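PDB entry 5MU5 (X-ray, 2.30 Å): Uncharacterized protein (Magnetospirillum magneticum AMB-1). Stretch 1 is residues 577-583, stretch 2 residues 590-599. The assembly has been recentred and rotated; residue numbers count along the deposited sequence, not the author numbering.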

# COMPACT_ATOMS: atom_id res chain seq x y z
N GLU A 577 14.10 -10.91 -0.34
CA GLU A 577 13.69 -12.27 0.01
C GLU A 577 13.50 -12.46 1.52
O GLU A 577 12.54 -13.10 1.93
N MET A 578 14.39 -11.89 2.32
CA MET A 578 14.26 -11.97 3.77
C MET A 578 13.15 -11.11 4.36
O MET A 578 12.60 -11.45 5.38
N LEU A 579 12.85 -9.97 3.74
CA LEU A 579 11.94 -9.01 4.36
C LEU A 579 10.53 -8.92 3.80
O LEU A 579 9.59 -8.66 4.55
N LEU A 580 10.40 -9.10 2.48
CA LEU A 580 9.13 -8.95 1.76
C LEU A 580 8.54 -10.33 1.49
O LEU A 580 8.25 -11.05 2.44
N ARG A 581 8.34 -10.70 0.21
CA ARG A 581 7.79 -12.02 -0.15
C ARG A 581 6.44 -12.25 0.53
O ARG A 581 6.19 -13.29 1.14
N ASP A 582 5.57 -11.24 0.44
CA ASP A 582 4.26 -11.27 1.12
C ASP A 582 3.31 -12.36 0.58
O ASP A 582 2.53 -12.94 1.34
N TYR A 583 3.40 -12.65 -0.72
CA TYR A 583 2.48 -13.59 -1.36
C TYR A 583 2.55 -15.04 -0.85
O TYR A 583 1.52 -15.62 -0.51
N ALA A 590 8.28 -10.34 13.06
CA ALA A 590 9.64 -9.84 12.87
C ALA A 590 9.76 -9.01 11.59
O ALA A 590 10.34 -7.93 11.59
N GLN A 591 9.18 -9.50 10.51
CA GLN A 591 9.23 -8.78 9.26
C GLN A 591 8.49 -7.46 9.30
O GLN A 591 8.94 -6.47 8.73
N PHE A 592 7.33 -7.44 9.93
CA PHE A 592 6.60 -6.20 10.09
C PHE A 592 7.39 -5.21 10.90
O PHE A 592 7.37 -4.03 10.62
N PHE A 593 8.07 -5.69 11.93
CA PHE A 593 8.84 -4.78 12.78
C PHE A 593 9.96 -4.03 12.09
O PHE A 593 10.12 -2.84 12.32
N VAL A 594 10.70 -4.70 11.22
CA VAL A 594 11.93 -4.13 10.68
C VAL A 594 11.96 -3.80 9.19
O VAL A 594 12.79 -2.97 8.78
N ARG A 595 11.08 -4.37 8.38
CA ARG A 595 11.20 -4.21 6.92
C ARG A 595 11.12 -2.77 6.41
O ARG A 595 11.79 -2.42 5.45
N GLY A 596 10.28 -1.95 7.02
CA GLY A 596 10.11 -0.57 6.56
C GLY A 596 11.38 0.21 6.79
O GLY A 596 11.85 0.94 5.91
N THR A 597 11.95 0.03 7.97
CA THR A 597 13.14 0.74 8.33
C THR A 597 14.32 0.29 7.46
O THR A 597 14.95 1.14 6.79
N LEU A 598 14.58 -1.01 7.40
CA LEU A 598 15.69 -1.53 6.58
C LEU A 598 15.57 -1.22 5.06
O LEU A 598 16.58 -0.90 4.41
N MET A 599 14.36 -1.31 4.51
CA MET A 599 14.16 -1.03 3.09
C MET A 599 14.33 0.44 2.75
O MET A 599 14.78 0.78 1.67

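This is a small, mainly apolar contact in which the last turn of one helix sets a leucine knob into the side of a second helix, with a single side-chain-to-backbone hydrogen bond beside it. The two stretches together bury 446 Å².

Leu579 is the centre of the contact. Its CA-to-CB bond points sideways, but the m, t rotamer brings the end of the side chain nearer to the second helix. There it sits among Val594, Arg595, Leu598 and Met599. CD2 of Leu579 lies 4.0 Å from CG2 of Val594, which is in the m rotamer. CD1 of Leu579 lies 4.0 Å from CB of Leu598 and 3.5 Å from CE of Met599. The Met599 side chain points toward the first stretch and folds through m, m, p angles, so its methyl group reaches the leucine. Arg595 closes the hole with its aliphatic part: CB of Leu579 and CB of Arg595 are 4.0 Å apart.

Leu580 is the first residue to leave helical geometry. Its CA-to-CB bond points away, yet its m, t side chain returns far enough to place CD2 4.4 Å from CG of Met599.

The polar contact comes from Gln591, which points toward the first stretch with chi1 m and chi2 t. Its NE2 donates a hydrogen bond to O of Met578, at 2.9 Å and nearly straight at 172°. This ties the amide to a backbone carbonyl close to the helix end. The Met578 side chain itself leads away.

Arg595 starts from chi1 p and then extends. Its NH1 is 4.2 Å from OD1 of Asp582, which lies at the guanidinium edge. The charges are opposite, but the distance is beyond a salt bridge, and Asp582 is poorly ordered.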

# COMPACT_ATOMS: atom_id res chain seq x y z
CB GLU A 577 14.69 -13.30 -0.52
CG GLU A 577 14.40 -14.73 -0.06
CD GLU A 577 15.34 -15.75 -0.67
OE1 GLU A 577 16.42 -15.35 -1.18
OE2 GLU A 577 15.02 -16.95 -0.63
CB MET A 578 15.55 -11.50 4.42
CG MET A 578 16.68 -12.46 4.26
SD MET A 578 18.19 -11.73 4.90
CE MET A 578 19.35 -13.02 4.44
CB LEU A 579 12.57 -7.62 4.32
CG LEU A 579 13.89 -7.52 5.07
CD1 LEU A 579 14.45 -6.14 4.80
CD2 LEU A 579 13.74 -7.76 6.55
CB LEU A 580 9.35 -8.13 0.49
CG LEU A 580 10.11 -6.83 0.71
CD1 LEU A 580 10.38 -6.12 -0.61
CD2 LEU A 580 9.40 -5.89 1.67
CB ARG A 581 8.80 -13.13 0.22
CG ARG A 581 8.41 -14.54 -0.21
CD ARG A 581 9.47 -15.55 0.23
NE ARG A 581 9.57 -15.67 1.69
CZ ARG A 581 8.76 -16.40 2.47
NH1 ARG A 581 7.73 -17.07 1.96
NH2 ARG A 581 8.97 -16.43 3.78
CB ASP A 582 3.58 -9.89 1.02
CG ASP A 582 2.46 -9.69 2.05
OD1 ASP A 582 2.33 -8.58 2.57
OD2 ASP A 582 1.70 -10.64 2.34
CB TYR A 583 2.68 -13.59 -2.88
CG TYR A 583 1.81 -14.60 -3.59
CD1 TYR A 583 0.44 -14.39 -3.76
CD2 TYR A 583 2.35 -15.79 -4.09
CE1 TYR A 583 -0.36 -15.32 -4.40
CE2 TYR A 583 1.56 -16.72 -4.74
CZ TYR A 583 0.20 -16.48 -4.89
OH TYR A 583 -0.59 -17.40 -5.53
CB ALA A 590 10.62 -11.00 12.83
CB GLN A 591 8.68 -9.64 8.14
CG GLN A 591 9.65 -10.70 7.70
CD GLN A 591 9.01 -11.67 6.75
OE1 GLN A 591 7.83 -12.02 6.89
NE2 GLN A 591 9.79 -12.14 5.77
CB PHE A 592 5.26 -6.40 10.78
CG PHE A 592 4.16 -6.77 9.85
CD1 PHE A 592 3.75 -5.88 8.88
CD2 PHE A 592 3.51 -7.99 9.98
CE1 PHE A 592 2.72 -6.21 8.03
CE2 PHE A 592 2.48 -8.33 9.14
CZ PHE A 592 2.08 -7.44 8.16
CB PHE A 593 9.40 -5.51 14.00
CG PHE A 593 8.61 -5.29 15.23
CD1 PHE A 593 7.37 -5.87 15.38
CD2 PHE A 593 9.10 -4.48 16.25
CE1 PHE A 593 6.63 -5.64 16.53
CE2 PHE A 593 8.35 -4.24 17.38
CZ PHE A 593 7.12 -4.83 17.53
CB VAL A 594 13.12 -5.06 10.98
CG1 VAL A 594 13.23 -5.28 12.48
CG2 VAL A 594 13.01 -6.40 10.25
CB ARG A 595 10.17 -5.05 6.17
CG ARG A 595 8.74 -4.61 6.40
CD ARG A 595 7.72 -5.60 5.89
NE ARG A 595 6.40 -4.98 5.87
CZ ARG A 595 5.33 -5.50 5.28
NH1 ARG A 595 5.40 -6.67 4.67
NH2 ARG A 595 4.18 -4.84 5.32
CB THR A 597 13.38 0.60 9.82
OG1 THR A 597 12.27 1.23 10.50
CG2 THR A 597 14.69 1.27 10.24
CB LEU A 598 15.88 -3.03 6.79
CG LEU A 598 16.20 -3.47 8.22
CD1 LEU A 598 16.41 -4.97 8.24
CD2 LEU A 598 17.41 -2.76 8.79
CB MET A 599 12.79 -1.51 2.59
CG MET A 599 12.66 -3.02 2.39
SD MET A 599 13.76 -3.72 1.12
CE MET A 599 15.21 -4.13 2.08